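Local atomic coordinates of protein tudor (Drosophila melanogaster, PDB entry 3NTK), a protein that is required for primordial germ cell formation, probably acting in piRNA-mediated transposon repression, and recognises methylated arginines of the Piwi protein Aubergine through its last extended Tudor domain. Residues P14-L28 / R106-I118. Residues are numbered along the deposited sequence; the frame is centred on the assembly and turned at random.
Sequences PMSFYVQMESDVPAL and RYSRHCELDASTI
Asp24 and Arg109 form a salt bridge, with NH2 of Arg109 2.9 Å from OD2 of Asp24. The nitrogen meets the carboxylate on its syn side, 22° out of plane; NE adds only a weak bond to the same oxygen. An extended chain from CG to NE carries the Arg109 guanidinium across Met21, whose CG packs on one of its faces, 3.4 Å from NE. Two waters also donate to OD2, tying it to the carbonyl oxygens of Arg106 and Tyr107.

Farther along, OG of Ser16 and NE2 of His110 share a hydrogen bond, 2.8 Å, with OG at the ring edge and in its plane; ND1 bonds Thr150. Between these sites, strands 16-21 and 109-113 run antiparallel: Phe17-Cys111 and Val19-Arg109 are hydrogen-bonded pairs (Cys111 N to Phe17 O, 2.8 Å at 158°), with Tyr18-His110 the non-hydrogen-bonded pair between them. Leu113 N reaches Pro14 O beyond.

CD2 of His110 sits 3.5 Å from CZ of Tyr18, over the phenol face, yet the ring planes lie 53° apart, an oblique meeting that is neither stack nor edge-to-face. On the other side of the sheet, Cys111 CB makes a CH-pi contact 3.9 Å from the Phe17 ring centroid, while SG meets Val19 CG2.

At the helical end, Ala27 CB is 3.3 Å from Tyr107 OH and Leu28 CD1 3.7 Å from Tyr107 CD2, the Ala27-Leu28 backbone lying over one ring face. In this OB-fold-like half of the extended Tudor domain, backbone bonds zip sequence-remote strands, and the partly buried ion pair ties the turn at 22-24, which leads into helix 25-38, to strand 109-113.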
loop_
_atom_site.group_PDB
_atom_site.type_symbol
_atom_site.label_atom_id
_atom_site.label_comp_id
_atom_site.label_asym_id
_atom_site.label_seq_id
_atom_site.Cartn_x
_atom_site.Cartn_y
_atom_site.Cartn_z
ATOM N N PRO A 14 7.937 4.606 11.038
ATOM C CA PRO A 14 7.281 5.908 10.901
ATOM C C PRO A 14 7.645 6.633 9.607
ATOM O O PRO A 14 6.811 7.324 9.028
ATOM C CB PRO A 14 7.764 6.671 12.133
ATOM C CG PRO A 14 7.951 5.575 13.149
ATOM C CD PRO A 14 8.636 4.504 12.330
ATOM N N MET A 15 8.882 6.477 9.142
ATOM C CA MET A 15 9.264 7.177 7.927
ATOM C C MET A 15 8.894 6.477 6.637
ATOM O O MET A 15 9.175 6.982 5.555
ATOM C CB MET A 15 10.754 7.530 7.926
ATOM C CG MET A 15 11.694 6.451 8.348
ATOM S SD MET A 15 11.546 4.938 7.440
ATOM C CE MET A 15 11.168 3.877 8.765
ATOM N N SER A 16 8.257 5.317 6.742
ATOM C CA SER A 16 7.839 4.609 5.542
ATOM C C SER A 16 6.780 3.553 5.801
ATOM O O SER A 16 7.080 2.465 6.306
ATOM C CB SER A 16 9.039 3.959 4.848
ATOM O OG SER A 16 8.647 3.411 3.595
ATOM N N PHE A 17 5.539 3.885 5.463
ATOM C CA PHE A 17 4.441 2.948 5.610
ATOM C C PHE A 17 3.382 3.206 4.539
ATOM O O PHE A 17 3.417 4.228 3.848
ATOM C CB PHE A 17 3.835 3.005 7.023
ATOM C CG PHE A 17 3.261 4.338 7.412
ATOM C CD1 PHE A 17 4.078 5.353 7.902
ATOM C CD2 PHE A 17 1.888 4.562 7.341
ATOM C CE1 PHE A 17 3.533 6.572 8.322
ATOM C CE2 PHE A 17 1.336 5.777 7.758
ATOM C CZ PHE A 17 2.160 6.781 8.250
ATOM N N TYR A 18 2.468 2.258 4.375
ATOM C CA TYR A 18 1.409 2.380 3.379
ATOM C C TYR A 18 0.029 2.283 4.008
ATOM O O TYR A 18 -0.184 1.507 4.944
ATOM C CB TYR A 18 1.536 1.282 2.322
ATOM C CG TYR A 18 2.730 1.438 1.412
ATOM C CD1 TYR A 18 4.003 1.023 1.815
ATOM C CD2 TYR A 18 2.585 2.004 0.146
ATOM C CE1 TYR A 18 5.107 1.170 0.966
ATOM C CE2 TYR A 18 3.674 2.154 -0.707
ATOM C CZ TYR A 18 4.929 1.737 -0.293
ATOM O OH TYR A 18 5.995 1.901 -1.149
ATOM N N VAL A 19 -0.910 3.051 3.467
ATOM C CA VAL A 19 -2.275 3.050 3.962
ATOM C C VAL A 19 -3.283 2.949 2.829
ATOM O O VAL A 19 -2.963 3.185 1.663
ATOM C CB VAL A 19 -2.593 4.340 4.747
ATOM C CG1 VAL A 19 -1.581 4.528 5.865
ATOM C CG2 VAL A 19 -2.598 5.547 3.811
ATOM N N GLN A 20 -4.501 2.576 3.193
ATOM C CA GLN A 20 -5.603 2.495 2.251
ATOM C C GLN A 20 -6.643 3.418 2.864
ATOM O O GLN A 20 -7.162 3.150 3.950
ATOM C CB GLN A 20 -6.146 1.064 2.141
ATOM C CG GLN A 20 -5.329 0.156 1.213
ATOM C CD GLN A 20 -5.904 -1.253 1.085
ATOM O OE1 GLN A 20 -5.486 -2.033 0.226
ATOM N NE2 GLN A 20 -6.859 -1.586 1.947
ATOM N N MET A 21 -6.916 4.522 2.179
ATOM C CA MET A 21 -7.881 5.502 2.649
ATOM C C MET A 21 -9.301 4.959 2.570
ATOM O O MET A 21 -9.674 4.293 1.600
ATOM C CB MET A 21 -7.781 6.778 1.812
ATOM C CG MET A 21 -6.380 7.363 1.726
ATOM S SD MET A 21 -5.738 7.888 3.330
ATOM C CE MET A 21 -6.598 9.384 3.529
ATOM N N GLU A 22 -10.091 5.258 3.594
ATOM C CA GLU A 22 -11.477 4.819 3.658
ATOM C C GLU A 22 -12.227 5.294 2.414
ATOM O O GLU A 22 -13.079 4.585 1.881
ATOM C CB GLU A 22 -12.134 5.393 4.917
ATOM C CG GLU A 22 -13.561 4.939 5.174
ATOM C CD GLU A 22 -14.130 5.547 6.446
ATOM O OE1 GLU A 22 -14.248 6.789 6.512
ATOM O OE2 GLU A 22 -14.449 4.785 7.383
ATOM N N SER A 23 -11.900 6.494 1.955
ATOM C CA SER A 23 -12.549 7.063 0.778
ATOM C C SER A 23 -12.296 6.255 -0.501
ATOM O O SER A 23 -13.126 6.255 -1.408
ATOM C CB SER A 23 -12.087 8.509 0.571
ATOM O OG SER A 23 -10.702 8.573 0.267
ATOM N N ASP A 24 -11.157 5.571 -0.577
ATOM C CA ASP A 24 -10.830 4.780 -1.766
ATOM C C ASP A 24 -11.313 3.329 -1.711
ATOM O O ASP A 24 -11.200 2.600 -2.701
ATOM C CB ASP A 24 -9.314 4.767 -2.015
ATOM C CG ASP A 24 -8.762 6.131 -2.383
ATOM O OD1 ASP A 24 -9.537 6.986 -2.859
ATOM O OD2 ASP A 24 -7.536 6.335 -2.211
ATOM N N VAL A 25 -11.846 2.905 -0.568
ATOM C CA VAL A 25 -12.304 1.525 -0.426
ATOM C C VAL A 25 -13.313 1.095 -1.491
ATOM O O VAL A 25 -13.161 0.033 -2.093
ATOM C CB VAL A 25 -12.889 1.273 0.989
ATOM C CG1 VAL A 25 -13.500 -0.122 1.069
ATOM C CG2 VAL A 25 -11.786 1.414 2.029
ATOM N N PRO A 26 -14.354 1.907 -1.745
ATOM C CA PRO A 26 -15.338 1.522 -2.765
ATOM C C PRO A 26 -14.682 1.253 -4.119
ATOM O O PRO A 26 -14.942 0.228 -4.751
ATOM C CB PRO A 26 -16.275 2.728 -2.815
ATOM C CG PRO A 26 -16.212 3.256 -1.400
ATOM C CD PRO A 26 -14.734 3.180 -1.103
ATOM N N ALA A 27 -13.835 2.181 -4.557
ATOM C CA ALA A 27 -13.143 2.042 -5.835
ATOM C C ALA A 27 -12.253 0.804 -5.835
ATOM O O ALA A 27 -12.187 0.073 -6.825
ATOM C CB ALA A 27 -12.316 3.291 -6.125
ATOM N N LEU A 28 -11.572 0.559 -4.719
ATOM C CA LEU A 28 -10.704 -0.607 -4.618
ATOM C C LEU A 28 -11.514 -1.898 -4.711
ATOM O O LEU A 28 -11.090 -2.865 -5.352
ATOM C CB LEU A 28 -9.925 -0.588 -3.299
ATOM C CG LEU A 28 -9.027 -1.807 -3.059
ATOM C CD1 LEU A 28 -8.007 -1.919 -4.184
ATOM C CD2 LEU A 28 -8.326 -1.682 -1.709
ATOM N N ARG A 106 -3.336 4.201 -8.036
ATOM C CA ARG A 106 -3.041 3.170 -7.043
ATOM C C ARG A 106 -3.929 3.403 -5.824
ATOM O O ARG A 106 -4.195 4.558 -5.449
ATOM C CB ARG A 106 -1.567 3.237 -6.635
ATOM C CG ARG A 106 -1.125 4.571 -6.038
ATOM C CD ARG A 106 0.353 4.505 -5.649
ATOM N NE ARG A 106 0.565 3.524 -4.589
ATOM C CZ ARG A 106 1.656 2.780 -4.449
ATOM N NH1 ARG A 106 2.663 2.890 -5.312
ATOM N NH2 ARG A 106 1.736 1.920 -3.443
ATOM N N TYR A 107 -4.396 2.319 -5.206
ATOM C CA TYR A 107 -5.274 2.446 -4.052
ATOM C C TYR A 107 -4.613 2.310 -2.684
ATOM O O TYR A 107 -5.295 2.298 -1.662
ATOM C CB TYR A 107 -6.471 1.501 -4.186
ATOM C CG TYR A 107 -7.410 1.942 -5.285
ATOM C CD1 TYR A 107 -7.953 3.227 -5.283
ATOM C CD2 TYR A 107 -7.725 1.096 -6.345
ATOM C CE1 TYR A 107 -8.784 3.661 -6.313
ATOM C CE2 TYR A 107 -8.557 1.520 -7.381
ATOM C CZ TYR A 107 -9.081 2.805 -7.356
ATOM O OH TYR A 107 -9.899 3.238 -8.376
ATOM N N SER A 108 -3.289 2.194 -2.673
ATOM C CA SER A 108 -2.540 2.180 -1.418
ATOM C C SER A 108 -1.686 3.442 -1.554
ATOM O O SER A 108 -1.297 3.820 -2.670
ATOM C CB SER A 108 -1.652 0.932 -1.269
ATOM O OG SER A 108 -0.513 0.966 -2.108
ATOM N N ARG A 109 -1.421 4.114 -0.442
ATOM C CA ARG A 109 -0.629 5.335 -0.486
ATOM C C ARG A 109 0.577 5.263 0.415
ATOM O O ARG A 109 0.475 4.835 1.564
ATOM C CB ARG A 109 -1.479 6.527 -0.065
ATOM C CG ARG A 109 -2.727 6.675 -0.879
ATOM C CD ARG A 109 -3.457 7.944 -0.525
ATOM N NE ARG A 109 -4.739 8.005 -1.211
ATOM C CZ ARG A 109 -5.502 9.089 -1.259
ATOM N NH1 ARG A 109 -5.104 10.206 -0.661
ATOM N NH2 ARG A 109 -6.661 9.051 -1.899
ATOM N N HIS A 110 1.726 5.670 -0.113
ATOM C CA HIS A 110 2.935 5.680 0.679
ATOM C C HIS A 110 2.906 6.946 1.532
ATOM O O HIS A 110 2.546 8.030 1.047
ATOM C CB HIS A 110 4.181 5.681 -0.213
ATOM C CG HIS A 110 5.461 5.592 0.555
ATOM N ND1 HIS A 110 6.393 6.608 0.570
ATOM C CD2 HIS A 110 5.943 4.628 1.377
ATOM C CE1 HIS A 110 7.393 6.273 1.368
ATOM N NE2 HIS A 110 7.144 5.078 1.871
ATOM N N CYS A 111 3.287 6.798 2.797
ATOM C CA CYS A 111 3.309 7.903 3.753
ATOM C C CYS A 111 4.566 7.884 4.598
ATOM O O CYS A 111 5.212 6.848 4.750
ATOM C CB CYS A 111 2.142 7.799 4.742
ATOM S SG CYS A 111 0.493 7.781 4.071
ATOM N N GLU A 112 4.898 9.043 5.163
ATOM C CA GLU A 112 6.026 9.154 6.076
ATOM C C GLU A 112 5.590 10.166 7.124
ATOM O O GLU A 112 4.995 11.192 6.802
ATOM C CB GLU A 112 7.318 9.598 5.374
ATOM C CG GLU A 112 7.350 10.987 4.776
ATOM C CD GLU A 112 8.745 11.350 4.265
ATOM O OE1 GLU A 112 9.336 10.531 3.526
ATOM O OE2 GLU A 112 9.257 12.448 4.590
ATOM N N LEU A 113 5.866 9.860 8.385
ATOM C CA LEU A 113 5.465 10.746 9.463
ATOM C C LEU A 113 6.261 12.029 9.554
ATOM O O LEU A 113 7.455 12.067 9.254
ATOM C CB LEU A 113 5.578 10.042 10.819
ATOM C CG LEU A 113 4.533 9.005 11.223
ATOM C CD1 LEU A 113 4.823 8.542 12.649
ATOM C CD2 LEU A 113 3.146 9.610 11.131
ATOM N N ASP A 114 5.567 13.083 9.966
ATOM C CA ASP A 114 6.191 14.375 10.208
ATOM C C ASP A 114 7.022 13.988 11.434
ATOM O O ASP A 114 6.466 13.688 12.486
ATOM C CB ASP A 114 5.110 15.386 10.591
ATOM C CG ASP A 114 5.671 16.669 11.181
ATOM O OD1 ASP A 114 6.882 16.734 11.485
ATOM O OD2 ASP A 114 4.877 17.618 11.349
ATOM N N ALA A 115 8.342 13.981 11.293
ATOM C CA ALA A 115 9.224 13.573 12.382
ATOM C C ALA A 115 9.082 14.335 13.707
ATOM O O ALA A 115 9.455 13.823 14.762
ATOM C CB ALA A 115 10.681 13.619 11.900
ATOM N N SER A 116 8.537 15.543 13.668
ATOM C CA SER A 116 8.397 16.327 14.894
ATOM C C SER A 116 7.226 15.884 15.778
ATOM O O SER A 116 7.121 16.309 16.930
ATOM C CB SER A 116 8.207 17.800 14.542
ATOM O OG SER A 116 6.936 18.009 13.951
ATOM N N THR A 117 6.359 15.030 15.244
ATOM C CA THR A 117 5.173 14.583 15.979
ATOM C C THR A 117 5.353 13.384 16.903
ATOM O O THR A 117 4.428 13.021 17.630
ATOM C CB THR A 117 4.020 14.263 15.013
ATOM O OG1 THR A 117 4.410 13.192 14.145
ATOM C CG2 THR A 117 3.672 15.486 14.177
ATOM N N ILE A 118 6.524 12.760 16.871
ATOM C CA ILE A 118 6.778 11.617 17.741
ATOM C C ILE A 118 8.180 11.678 18.327
ATOM O O ILE A 118 9.078 12.298 17.760
ATOM C CB ILE A 118 6.609 10.271 16.990
ATOM C CG1 ILE A 118 7.544 10.216 15.782
ATOM C CG2 ILE A 118 5.154 10.097 16.565
ATOM C CD1 ILE A 118 7.546 8.870 15.071
HETATM O O HOH W 1 9.793 8.018 3.175
HETATM O O HOH W 2 5.486 2.785 -3.667
HETATM O O HOH W 3 -5.919 4.840 -0.577
HETATM O O HOH W 4 -5.251 6.490 -4.037
HETATM O O HOH W 5 -11.512 1.204 -9.457
#